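Local atomic coordinates of 4-methyl-5(B-hydroxyethyl)-thiazole monophosphate biosynthesis enzyme (Vibrio cholerae O1 biovar El Tor, PDB entry 3OT1), a protein that is of unconfirmed function but belongs to the DJ-1/PfpI family and may take part in thiazole monophosphate biosynthesis. Residues V26-V29 with D30-R34; V107-C111 with A112-L116. One frame throughout, in Å; residues are numbered along the deposited sequence.

From the N terminus the chain runs through strand 11-16 into helix 22-34, where contact 1 lies. Contact 1 closes no long loop: it joins successive turns of that one helix, which then leads into strand 38-43 and completes a beta-alpha-beta unit. Contact 2 comes much later. It closes the tight turn between strand 106-110 and helix 113-119. The two contacts follow one another along the chain, neither enclosing nor crossing the other. The centres of contact 1 and contact 2 are about 17 Å apart, and the two do not touch. Both pack against helix 166-178, where F169 meets I28 of contact 1 and A108 and I110 of contact 2.

Contact 1: V26-V29 with D30-R34; sequences VIIV and DTLVR
I27 and T31 meet one helical turn apart, side by side and pointing the same way. The carbonyl of I27 is gripped twice. T31 N donates to I27 O at 3.0 Å, and T31 OG1 donates to I27 O at 2.8 Å. The two donors come from opposite faces of the carbonyl plane. OG1 is turned back to this oxygen because it lies anti to the carbonyl carbon of T31 (chi1 -57°). The bond satisfies a hydroxyl buried among apolar side chains.

Next to it, I28 and L32 also run alongside each other, and I28 CG2 touches L32 CD1 at 3.7 Å. The T31 and L32 side is the tightly packed one. V29 and V33 meet more loosely, with V29 CG1 and V33 CG2 at 4.2 Å, and V33 is partly exposed. Regular helix bonds link D30 N to V26 O, L32 N to I28 O and V33 N to V29 O.

The polar side is made by D30 and the partly exposed R34. R34 NE donates to D30 OD1 at 2.8 Å in a salt bridge. It meets the syn side of that oxygen, 21° out of the carboxylate plane, while OD1 lies almost in the guanidinium plane. R34 NH2 forms a second salt bridge with an acidic side chain of the other protein chain, so the pair lies at the chain interface. I27 and V29 also meet apolar side chains of that other chain.

Within the subunit, T31 packs on L167, A170 and I174 of helix 166-178. V29 and L32 rest on V39 of strand 38-43, which follows this helix in the beta-alpha-beta unit.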
ATOM      1  N   VAL A  26       4.078  -2.968   2.399  1.00  4.25           N
ATOM      2  CA  VAL A  26       4.629  -1.655   2.148  1.00  4.36           C
ATOM      3  C   VAL A  26       3.819  -0.579   2.877  1.00  4.58           C
ATOM      4  O   VAL A  26       4.391   0.388   3.365  1.00  4.79           O
ATOM      5  CB  VAL A  26       4.785  -1.411   0.637  1.00  4.40           C
ATOM      6  CG1 VAL A  26       5.220   0.012   0.377  1.00  5.33           C
ATOM      7  CG2 VAL A  26       5.784  -2.397   0.061  1.00  5.01           C
ATOM      8  N   ILE A  27       2.508  -0.747   2.990  1.00  4.29           N
ATOM      9  CA  ILE A  27       1.717   0.167   3.810  1.00  4.61           C
ATOM     10  C   ILE A  27       2.228   0.161   5.247  1.00  4.71           C
ATOM     11  O   ILE A  27       2.388   1.220   5.864  1.00  5.32           O
ATOM     12  CB  ILE A  27       0.215  -0.154   3.745  1.00  4.74           C
ATOM     13  CG1 ILE A  27      -0.358   0.180   2.362  1.00  5.51           C
ATOM     14  CG2 ILE A  27      -0.560   0.585   4.885  1.00  5.34           C
ATOM     15  CD1 ILE A  27      -1.747  -0.402   2.092  1.00  6.80           C
ATOM     16  N   ILE A  28       2.470  -1.018   5.799  1.00  4.55           N
ATOM     17  CA  ILE A  28       2.980  -1.109   7.166  1.00  4.76           C
ATOM     18  C   ILE A  28       4.322  -0.406   7.277  1.00  4.46           C
ATOM     19  O   ILE A  28       4.508   0.424   8.169  1.00  5.16           O
ATOM     20  CB  ILE A  28       3.079  -2.589   7.613  1.00  5.57           C
ATOM     21  CG1 ILE A  28       1.685  -3.221   7.729  1.00  6.65           C
ATOM     22  CG2 ILE A  28       3.858  -2.702   8.916  1.00  6.74           C
ATOM     23  CD1 ILE A  28       1.659  -4.742   7.674  1.00  7.82           C
ATOM     24  N   VAL A  29       5.261  -0.752   6.415  1.00  4.23           N
ATOM     25  CA  VAL A  29       6.598  -0.198   6.541  1.00  4.38           C
ATOM     26  C   VAL A  29       6.577   1.329   6.383  1.00  4.31           C
ATOM     27  O   VAL A  29       7.128   2.054   7.188  1.00  4.41           O
ATOM     28  CB  VAL A  29       7.556  -0.840   5.510  1.00  4.67           C
ATOM     29  CG1 VAL A  29       8.878  -0.106   5.500  1.00  5.67           C
ATOM     30  CG2 VAL A  29       7.754  -2.339   5.820  1.00  5.88           C
ATOM     31  N   ASP A  30       5.947   1.790   5.311  1.00  4.55           N
ATOM     32  CA  ASP A  30       5.921   3.220   4.980  1.00  4.49           C
ATOM     33  C   ASP A  30       5.273   4.003   6.122  1.00  4.41           C
ATOM     34  O   ASP A  30       5.822   4.997   6.605  1.00  5.13           O
ATOM     35  CB  ASP A  30       5.183   3.378   3.636  1.00  5.24           C
ATOM     36  CG  ASP A  30       5.115   4.768   3.095  1.00  5.51           C
ATOM     37  OD1 ASP A  30       5.023   5.754   3.830  1.00  6.67           O
ATOM     38  OD2 ASP A  30       5.127   4.829   1.839  1.00  7.50           O
ATOM     39  N   THR A  31       4.109   3.566   6.571  1.00  4.54           N
ATOM     40  CA  THR A  31       3.397   4.287   7.617  1.00  4.45           C
ATOM     41  C   THR A  31       4.211   4.366   8.894  1.00  4.46           C
ATOM     42  O   THR A  31       4.280   5.417   9.540  1.00  4.83           O
ATOM     43  CB  THR A  31       2.001   3.668   7.857  1.00  4.78           C
ATOM     44  OG1 THR A  31       1.270   3.683   6.623  1.00  5.83           O
ATOM     45  CG2 THR A  31       1.199   4.447   8.881  1.00  6.11           C
ATOM     46  N   LEU A  32       4.851   3.272   9.272  1.00  4.06           N
ATOM     47  CA  LEU A  32       5.673   3.306  10.475  1.00  4.20           C
ATOM     48  C   LEU A  32       6.906   4.185  10.310  1.00  4.06           C
ATOM     49  O   LEU A  32       7.285   4.862  11.266  1.00  5.10           O
ATOM     50  CB  LEU A  32       6.057   1.881  10.877  1.00  5.08           C
ATOM     51  CG  LEU A  32       4.910   0.987  11.339  1.00  7.49           C
ATOM     52  CD1 LEU A  32       5.340  -0.478  11.416  1.00 10.46           C
ATOM     53  CD2 LEU A  32       4.389   1.483  12.670  1.00 13.47           C
ATOM     54  N   VAL A  33       7.508   4.204   9.124  1.00  4.42           N
ATOM     55  CA  VAL A  33       8.626   5.095   8.876  1.00  4.25           C
ATOM     56  C   VAL A  33       8.188   6.572   8.975  1.00  4.62           C
ATOM     57  O   VAL A  33       8.919   7.421   9.495  1.00  4.62           O
ATOM     58  CB  VAL A  33       9.307   4.752   7.528  1.00  4.36           C
ATOM     59  CG1 VAL A  33      10.287   5.833   7.142  1.00  5.28           C
ATOM     60  CG2 VAL A  33      10.002   3.391   7.631  1.00  6.21           C
ATOM     61  N   ARG A  34       6.991   6.879   8.510  1.00  4.20           N
ATOM     62  CA  ARG A  34       6.442   8.210   8.631  1.00  4.54           C
ATOM     63  C   ARG A  34       6.315   8.664  10.076  1.00  4.98           C
ATOM     64  O   ARG A  34       6.338   9.864  10.372  1.00  5.51           O
ATOM     65  CB  ARG A  34       5.071   8.320   7.943  1.00  4.47           C
ATOM     66  CG  ARG A  34       5.147   8.303   6.415  1.00  4.62           C
ATOM     67  CD  ARG A  34       3.771   8.123   5.815  1.00  5.80           C
ATOM     68  NE  ARG A  34       3.774   8.245   4.360  1.00  4.65           N
ATOM     69  CZ  ARG A  34       3.233   9.222   3.643  1.00  4.39           C
ATOM     70  NH1 ARG A  34       2.591  10.226   4.215  1.00  5.33           N
ATOM     71  NH2 ARG A  34       3.334   9.143   2.320  1.00  5.07           N
TER

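Contact 2: V107-C111 with A112-L116; sequences VAAIC and ATPAL
C111 turns the chain sharply, with a positive phi of 65° and a psi of -126°, between A109 and I110 on the strand and A112 and T113 beyond it. These angles put C111 at the first corner of a type II' beta turn from I110 to T113. Its SG is anti to the backbone N (chi1 -177°), which brings C111 SG to 3.1 Å from A112 N. The turn is closed by one weak hydrogen bond, T113 N to I110 O at 3.3 Å.

T113 CG2 meets A109 CB at 3.9 Å. P114 approaches A109 with its ring: P114 CG lies 4.0 Å from A109 CB. A109 is thus met by both T113 and P114. P114 CD comes near the turn, 3.3 Å from C111 O and 3.6 Å from I110 O. Behind the turn the helix takes hold, and L116 N donates to A112 O at 2.8 Å.

T113 OG1 bonds to P78 O, which ties the start of the helix to the loop after strand 74-77. A112, T113 and L116 pack on A84 of helix 81-88.

A cysteine in the sharp turn between a strand and a helix, with backbone angles unfavourable for a residue other than glycine, matches the nucleophile elbow of the DJ-1 superfamily. By analogy C111 is probably the reactive cysteine of this protein, and the turn would hold its sulfur beside the start of helix 113-119.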
ATOM      1  N   VAL A 107       2.605  -7.711  19.214  1.00  5.19           N
ATOM      2  CA  VAL A 107       2.609  -8.488  17.986  1.00  5.65           C
ATOM      3  C   VAL A 107       1.364  -8.072  17.215  1.00  5.29           C
ATOM      4  O   VAL A 107       0.262  -8.032  17.767  1.00  5.53           O
ATOM      5  CB  VAL A 107       2.652  -9.987  18.263  1.00  5.72           C
ATOM      6  CG1 VAL A 107       2.504 -10.759  16.944  1.00  7.42           C
ATOM      7  CG2 VAL A 107       3.949 -10.349  19.004  1.00  6.56           C
ATOM      8  N   ALA A 108       1.576  -7.747  15.939  1.00  5.34           N
ATOM      9  CA  ALA A 108       0.514  -7.249  15.071  1.00  5.23           C
ATOM     10  C   ALA A 108       0.482  -8.110  13.822  1.00  5.41           C
ATOM     11  O   ALA A 108       1.532  -8.423  13.288  1.00  6.53           O
ATOM     12  CB  ALA A 108       0.803  -5.787  14.717  1.00  6.67           C
ATOM     13  N   ALA A 109      -0.693  -8.490  13.359  1.00  5.18           N
ATOM     14  CA  ALA A 109      -0.804  -9.308  12.163  1.00  5.23           C
ATOM     15  C   ALA A 109      -2.081  -9.018  11.409  1.00  5.27           C
ATOM     16  O   ALA A 109      -3.102  -8.682  11.996  1.00  5.56           O
ATOM     17  CB  ALA A 109      -0.746 -10.797  12.524  1.00  6.59           C
ATOM     18  N   ILE A 110      -2.035  -9.186  10.090  1.00  5.01           N
ATOM     19  CA  ILE A 110      -3.146  -8.827   9.237  1.00  4.85           C
ATOM     20  C   ILE A 110      -3.474  -9.942   8.260  1.00  5.17           C
ATOM     21  O   ILE A 110      -2.625 -10.752   7.900  1.00  5.90           O
ATOM     22  CB  ILE A 110      -2.836  -7.479   8.521  1.00  5.09           C
ATOM     23  CG1 ILE A 110      -4.033  -6.890   7.758  1.00  5.73           C
ATOM     24  CG2 ILE A 110      -1.596  -7.585   7.649  1.00  5.72           C
ATOM     25  CD1 ILE A 110      -3.849  -5.428   7.410  1.00  6.28           C
ATOM     26  N   CYS A 111      -4.718  -9.891   7.777  1.00  5.85           N
ATOM     27  CA  CYS A 111      -5.156 -10.688   6.648  1.00  6.43           C
ATOM     28  C   CYS A 111      -5.135 -12.198   6.942  1.00  6.45           C
ATOM     29  O   CYS A 111      -5.757 -12.629   7.904  1.00  6.75           O
ATOM     30  CB  CYS A 111      -4.278 -10.244   5.456  1.00  7.43           C
ATOM     31  SG  CYS A 111      -4.521 -10.919   3.845  1.00  9.23           S
ATOM     32  N   ALA A 112      -4.465 -13.003   6.124  1.00  6.49           N
ATOM     33  CA  ALA A 112      -4.466 -14.447   6.325  1.00  7.57           C
ATOM     34  C   ALA A 112      -3.686 -14.883   7.561  1.00  6.49           C
ATOM     35  O   ALA A 112      -3.865 -15.995   8.048  1.00  7.26           O
ATOM     36  CB  ALA A 112      -3.916 -15.169   5.076  1.00  8.46           C
ATOM     37  N   THR A 113      -2.759 -14.058   8.026  1.00  5.71           N
ATOM     38  CA  THR A 113      -1.806 -14.509   9.018  1.00  5.94           C
ATOM     39  C   THR A 113      -2.411 -14.944  10.351  1.00  6.02           C
ATOM     40  O   THR A 113      -2.007 -15.959  10.872  1.00  6.32           O
ATOM     41  CB  THR A 113      -0.679 -13.472   9.135  1.00  6.14           C
ATOM     42  OG1 THR A 113       0.030 -13.498   7.891  1.00  6.64           O
ATOM     43  CG2 THR A 113       0.247 -13.775  10.276  1.00  7.15           C
ATOM     44  N   PRO A 114      -3.374 -14.196  10.909  1.00  5.98           N
ATOM     45  CA  PRO A 114      -3.930 -14.683  12.198  1.00  6.41           C
ATOM     46  C   PRO A 114      -4.575 -16.065  12.042  1.00  7.40           C
ATOM     47  O   PRO A 114      -4.553 -16.848  12.994  1.00  9.17           O
ATOM     48  CB  PRO A 114      -4.948 -13.603  12.577  1.00  6.47           C
ATOM     49  CG  PRO A 114      -4.392 -12.337  11.922  1.00  6.36           C
ATOM     50  CD  PRO A 114      -3.862 -12.852  10.593  1.00  5.98           C
ATOM     51  N   ALA A 115      -5.168 -16.355  10.887  1.00  6.95           N
ATOM     52  CA  ALA A 115      -5.790 -17.664  10.623  1.00  7.78           C
ATOM     53  C   ALA A 115      -4.753 -18.749  10.340  1.00  8.12           C
ATOM     54  O   ALA A 115      -4.738 -19.800  10.995  1.00 10.70           O
ATOM     55  CB  ALA A 115      -6.771 -17.541   9.472  1.00  9.11           C
ATOM     56  N   LEU A 116      -3.897 -18.520   9.347  1.00  7.14           N
ATOM     57  CA  LEU A 116      -2.992 -19.551   8.866  1.00  7.82           C
ATOM     58  C   LEU A 116      -1.738 -19.722   9.704  1.00  8.12           C
ATOM     59  O   LEU A 116      -1.089 -20.778   9.609  1.00  9.38           O
ATOM     60  CB  LEU A 116      -2.626 -19.320   7.404  1.00  7.87           C
ATOM     61  CG  LEU A 116      -3.798 -19.353   6.429  1.00  9.53           C
ATOM     62  CD1 LEU A 116      -3.288 -19.197   4.994  1.00 10.07           C
ATOM     63  CD2 LEU A 116      -4.631 -20.623   6.584  1.00 13.05           C
TER